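Local coordinates for protein beta-N-acetylhexosaminidase (Streptomyces plicatus, PDB 1JAK) that hydrolyses terminal beta-linked N-acetylhexosamine residues from glycans as a family 20 glycoside hydrolase, probably by substrate-assisted catalysis, at residues Y399-L410 with Q457-L466. Residues are numbered along the deposited sequence; the frame is centred on the assembly and turned at random.
Sequences YLDMKYTKDTPL and QLDYMAFPRL. With IFG ((2R,3R,4S,5R)-2-acetamido-3,4-dihydroxy-5-hydroxymethyl-piperidine), chain F.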
# COMPACT_ATOMS: atom_id res chain seq x y z
N TYR A 399 5.11 -9.11 -5.29
CA TYR A 399 3.74 -9.56 -5.51
C TYR A 399 3.42 -10.46 -4.31
O TYR A 399 3.92 -11.59 -4.22
CB TYR A 399 3.63 -10.32 -6.83
CG TYR A 399 3.23 -9.45 -7.99
CD1 TYR A 399 3.67 -8.13 -8.09
CD2 TYR A 399 2.38 -9.93 -8.99
CE1 TYR A 399 3.27 -7.31 -9.14
CE2 TYR A 399 1.98 -9.12 -10.05
CZ TYR A 399 2.43 -7.81 -10.12
OH TYR A 399 2.00 -6.99 -11.13
N LEU A 400 2.62 -9.95 -3.39
CA LEU A 400 2.28 -10.69 -2.17
C LEU A 400 1.40 -11.92 -2.36
O LEU A 400 1.22 -12.70 -1.42
CB LEU A 400 1.66 -9.73 -1.15
CG LEU A 400 2.56 -8.54 -0.80
CD1 LEU A 400 1.78 -7.52 0.01
CD2 LEU A 400 3.79 -9.02 -0.01
N ASP A 401 0.85 -12.10 -3.55
CA ASP A 401 0.02 -13.27 -3.83
C ASP A 401 0.89 -14.45 -4.27
O ASP A 401 0.39 -15.56 -4.42
CB ASP A 401 -1.00 -12.95 -4.92
CG ASP A 401 -0.35 -12.62 -6.25
OD1 ASP A 401 0.57 -11.78 -6.27
OD2 ASP A 401 -0.76 -13.19 -7.28
N MET A 402 2.18 -14.21 -4.49
CA MET A 402 3.05 -15.29 -4.94
C MET A 402 3.45 -16.22 -3.80
O MET A 402 3.78 -15.77 -2.70
CB MET A 402 4.30 -14.72 -5.62
CG MET A 402 4.76 -15.51 -6.85
SD MET A 402 3.51 -15.57 -8.16
CE MET A 402 3.34 -13.82 -8.55
N LYS A 403 3.40 -17.52 -4.06
CA LYS A 403 3.76 -18.52 -3.06
C LYS A 403 5.19 -18.37 -2.55
O LYS A 403 6.09 -17.98 -3.29
CB LYS A 403 3.59 -19.92 -3.63
CG LYS A 403 2.15 -20.31 -3.92
CD LYS A 403 2.08 -21.74 -4.44
CE LYS A 403 0.64 -22.15 -4.74
NZ LYS A 403 0.57 -23.55 -5.24
N TYR A 404 5.38 -18.70 -1.27
CA TYR A 404 6.70 -18.64 -0.65
C TYR A 404 7.52 -19.83 -1.13
O TYR A 404 8.72 -19.72 -1.39
CB TYR A 404 6.57 -18.73 0.87
CG TYR A 404 5.74 -17.64 1.49
CD1 TYR A 404 6.27 -16.36 1.69
CD2 TYR A 404 4.44 -17.88 1.91
CE1 TYR A 404 5.52 -15.36 2.30
CE2 TYR A 404 3.68 -16.89 2.52
CZ TYR A 404 4.23 -15.64 2.72
OH TYR A 404 3.50 -14.67 3.36
N THR A 405 6.85 -20.98 -1.22
CA THR A 405 7.46 -22.23 -1.66
C THR A 405 6.39 -23.05 -2.36
O THR A 405 5.22 -22.67 -2.38
CB THR A 405 8.00 -23.07 -0.49
OG1 THR A 405 6.89 -23.60 0.26
CG2 THR A 405 8.87 -22.23 0.43
N LYS A 406 6.79 -24.19 -2.92
CA LYS A 406 5.85 -25.05 -3.61
C LYS A 406 4.76 -25.58 -2.70
O LYS A 406 3.73 -26.06 -3.18
CB LYS A 406 6.59 -26.22 -4.27
CG LYS A 406 7.22 -27.19 -3.28
CD LYS A 406 7.90 -28.34 -4.01
CE LYS A 406 8.41 -29.39 -3.04
NZ LYS A 406 9.43 -28.84 -2.10
N ASP A 407 4.96 -25.49 -1.39
CA ASP A 407 3.98 -26.00 -0.44
C ASP A 407 3.02 -24.97 0.15
O ASP A 407 2.14 -25.31 0.95
CB ASP A 407 4.68 -26.76 0.68
CG ASP A 407 5.40 -28.00 0.19
OD1 ASP A 407 4.78 -28.79 -0.55
OD2 ASP A 407 6.59 -28.18 0.53
N THR A 408 3.17 -23.70 -0.24
CA THR A 408 2.28 -22.65 0.26
C THR A 408 0.86 -23.02 -0.17
O THR A 408 0.60 -23.24 -1.36
CB THR A 408 2.69 -21.28 -0.32
OG1 THR A 408 4.04 -20.99 0.08
CG2 THR A 408 1.77 -20.18 0.19
N PRO A 409 -0.09 -23.08 0.78
CA PRO A 409 -1.50 -23.43 0.56
C PRO A 409 -2.38 -22.42 -0.19
O PRO A 409 -3.50 -22.75 -0.59
CB PRO A 409 -2.01 -23.70 1.97
CG PRO A 409 -1.24 -22.73 2.78
CD PRO A 409 0.16 -22.86 2.22
N LEU A 410 -1.87 -21.21 -0.36
CA LEU A 410 -2.60 -20.16 -1.07
C LEU A 410 -1.64 -19.51 -2.05
O LEU A 410 -0.46 -19.85 -2.09
CB LEU A 410 -3.09 -19.10 -0.07
CG LEU A 410 -4.08 -19.54 1.01
CD1 LEU A 410 -4.18 -18.47 2.07
CD2 LEU A 410 -5.44 -19.81 0.38
N GLN A 457 -6.70 -14.63 5.20
CA GLN A 457 -5.87 -15.13 4.10
C GLN A 457 -5.03 -13.98 3.55
O GLN A 457 -3.89 -14.17 3.13
CB GLN A 457 -6.76 -15.73 3.00
CG GLN A 457 -7.57 -16.92 3.48
CD GLN A 457 -8.38 -17.56 2.38
OE1 GLN A 457 -8.90 -16.87 1.50
NE2 GLN A 457 -8.52 -18.88 2.43
N LEU A 458 -5.60 -12.77 3.55
CA LEU A 458 -4.85 -11.62 3.08
C LEU A 458 -3.63 -11.44 3.99
O LEU A 458 -2.52 -11.20 3.51
CB LEU A 458 -5.70 -10.35 3.14
CG LEU A 458 -6.93 -10.27 2.23
CD1 LEU A 458 -7.60 -8.92 2.41
CD2 LEU A 458 -6.51 -10.48 0.78
N ASP A 459 -3.83 -11.58 5.30
CA ASP A 459 -2.72 -11.43 6.24
C ASP A 459 -1.62 -12.46 6.02
O ASP A 459 -0.43 -12.11 6.02
CB ASP A 459 -3.21 -11.56 7.70
CG ASP A 459 -3.99 -10.35 8.18
OD1 ASP A 459 -3.75 -9.23 7.67
OD2 ASP A 459 -4.84 -10.51 9.08
N TYR A 460 -2.00 -13.72 5.85
CA TYR A 460 -1.02 -14.78 5.66
C TYR A 460 -0.11 -14.57 4.46
O TYR A 460 1.07 -14.93 4.50
CB TYR A 460 -1.73 -16.13 5.54
CG TYR A 460 -0.78 -17.29 5.35
CD1 TYR A 460 -0.08 -17.83 6.43
CD2 TYR A 460 -0.57 -17.83 4.09
CE1 TYR A 460 0.83 -18.88 6.24
CE2 TYR A 460 0.32 -18.88 3.89
CZ TYR A 460 1.01 -19.40 4.96
OH TYR A 460 1.90 -20.43 4.75
N MET A 461 -0.65 -13.98 3.39
CA MET A 461 0.14 -13.74 2.19
C MET A 461 0.85 -12.39 2.24
O MET A 461 1.91 -12.21 1.64
CB MET A 461 -0.74 -13.83 0.94
CG MET A 461 -1.30 -15.23 0.68
SD MET A 461 -0.04 -16.53 0.66
CE MET A 461 0.82 -16.18 -0.88
N ALA A 462 0.28 -11.43 2.97
CA ALA A 462 0.90 -10.11 3.07
C ALA A 462 2.06 -10.11 4.06
O ALA A 462 3.07 -9.45 3.83
CB ALA A 462 -0.15 -9.08 3.50
N PHE A 463 1.92 -10.85 5.16
CA PHE A 463 2.97 -10.93 6.17
C PHE A 463 3.72 -12.26 6.06
O PHE A 463 3.10 -13.31 5.90
CB PHE A 463 2.36 -10.79 7.58
CG PHE A 463 1.79 -9.43 7.86
CD1 PHE A 463 0.51 -9.10 7.42
CD2 PHE A 463 2.52 -8.49 8.56
CE1 PHE A 463 -0.03 -7.83 7.67
CE2 PHE A 463 2.00 -7.22 8.81
CZ PHE A 463 0.72 -6.89 8.37
N PRO A 464 5.04 -12.24 6.29
CA PRO A 464 5.93 -11.13 6.65
C PRO A 464 6.64 -10.31 5.57
O PRO A 464 7.56 -9.57 5.90
CB PRO A 464 6.94 -11.83 7.55
CG PRO A 464 7.18 -13.10 6.76
CD PRO A 464 5.78 -13.52 6.32
N ARG A 465 6.23 -10.41 4.31
CA ARG A 465 6.91 -9.65 3.27
C ARG A 465 6.52 -8.17 3.18
O ARG A 465 7.30 -7.34 2.70
CB ARG A 465 6.69 -10.33 1.91
CG ARG A 465 7.37 -11.69 1.81
CD ARG A 465 7.00 -12.43 0.52
NE ARG A 465 5.57 -12.72 0.44
CZ ARG A 465 5.01 -13.53 -0.45
NH1 ARG A 465 5.76 -14.14 -1.37
NH2 ARG A 465 3.70 -13.72 -0.44
N LEU A 466 5.32 -7.83 3.65
CA LEU A 466 4.84 -6.45 3.60
C LEU A 466 5.78 -5.41 4.23
O LEU A 466 6.04 -4.37 3.64
CB LEU A 466 3.45 -6.36 4.26
CG LEU A 466 2.75 -5.00 4.20
CD1 LEU A 466 2.34 -4.68 2.77
CD2 LEU A 466 1.52 -5.03 5.10
N1 IFG F . -0.90 -10.44 -13.44
C2 IFG F . -2.11 -9.59 -13.51
C3 IFG F . -2.96 -9.50 -12.17
C4 IFG F . -3.04 -10.83 -11.40
C5 IFG F . -1.62 -11.37 -11.20
C6 IFG F . -1.51 -12.67 -10.41
C7 IFG F . -0.73 -7.56 -13.29
C8 IFG F . -0.30 -6.16 -13.62
C9 IFG F . -0.88 -11.59 -12.53
N2 IFG F . -1.74 -8.22 -13.94
O7 IFG F . -0.12 -8.12 -12.38
O3 IFG F . -4.27 -9.04 -12.48
O4 IFG F . -3.79 -11.77 -12.18
O6 IFG F . -0.22 -12.82 -9.84
O HOH W 1 4.27 -12.16 2.91
O HOH W 2 4.27 -21.61 2.65
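Leu-400 and Ala-462 bring the two backbones closest, their CA atoms 5.4 Å apart, where a type I turn, Tyr-399 to Met-402, meets the end of helix 455-462. This is a loop of the family 20 alpha/beta barrel, following strand 389-392, laid against the helices that follow strand 440-447. Arg-465 joins the two: its guanidinium approaches the turn end-on, and NH1 (2.9 Å) and NH2 both donate to Met-402 O. NH2 also gives a nearly straight bond, 177°, to a lone pair of Met-461 O, so acceptor oxygens from both segments lie in the guanidinium plane. A bend at chi3 (-63°) turns the guanidinium so that Tyr-404 CE1 lies over one of its faces, offset toward the rim, 3.2 Å from Arg-465 NE. A lysine in its place has one nitrogen instead of the planar fork and would probably leave Met-402 O or Met-461 O without its side-chain donor and Tyr-404 CE1 without the flat group against it. Leucine suits position 400 because its two methyls fill separate places, CD2 against Arg-465 CB and CD1 against Leu-466 CD1. Tyr-404 turns its edge toward the face of Tyr-460 in an offset edge-to-face pair, planes at 86°, while Met-461 adds an oblique Met-aromatic contact. The flexible thioether of Met-461 also bends to set SD beside Leu-410 CB and CE 3.5 Å from Met-402 O. Facing the pocket, Tyr-399 OH donates to O7 of the bound inhibitor and Asp-401 OD2 accepts from its O6; Arg-465, bonded to Met-402 O of the same turn, lies in the second shell and probably helps to position it. Tyrosine suits position 404 because Tyr-404 OH donates to Tyr-460 O at 2.7 Å. The same hydroxyl accepts from a water that also donates to Met-461 O and accepts from Arg-465 NE.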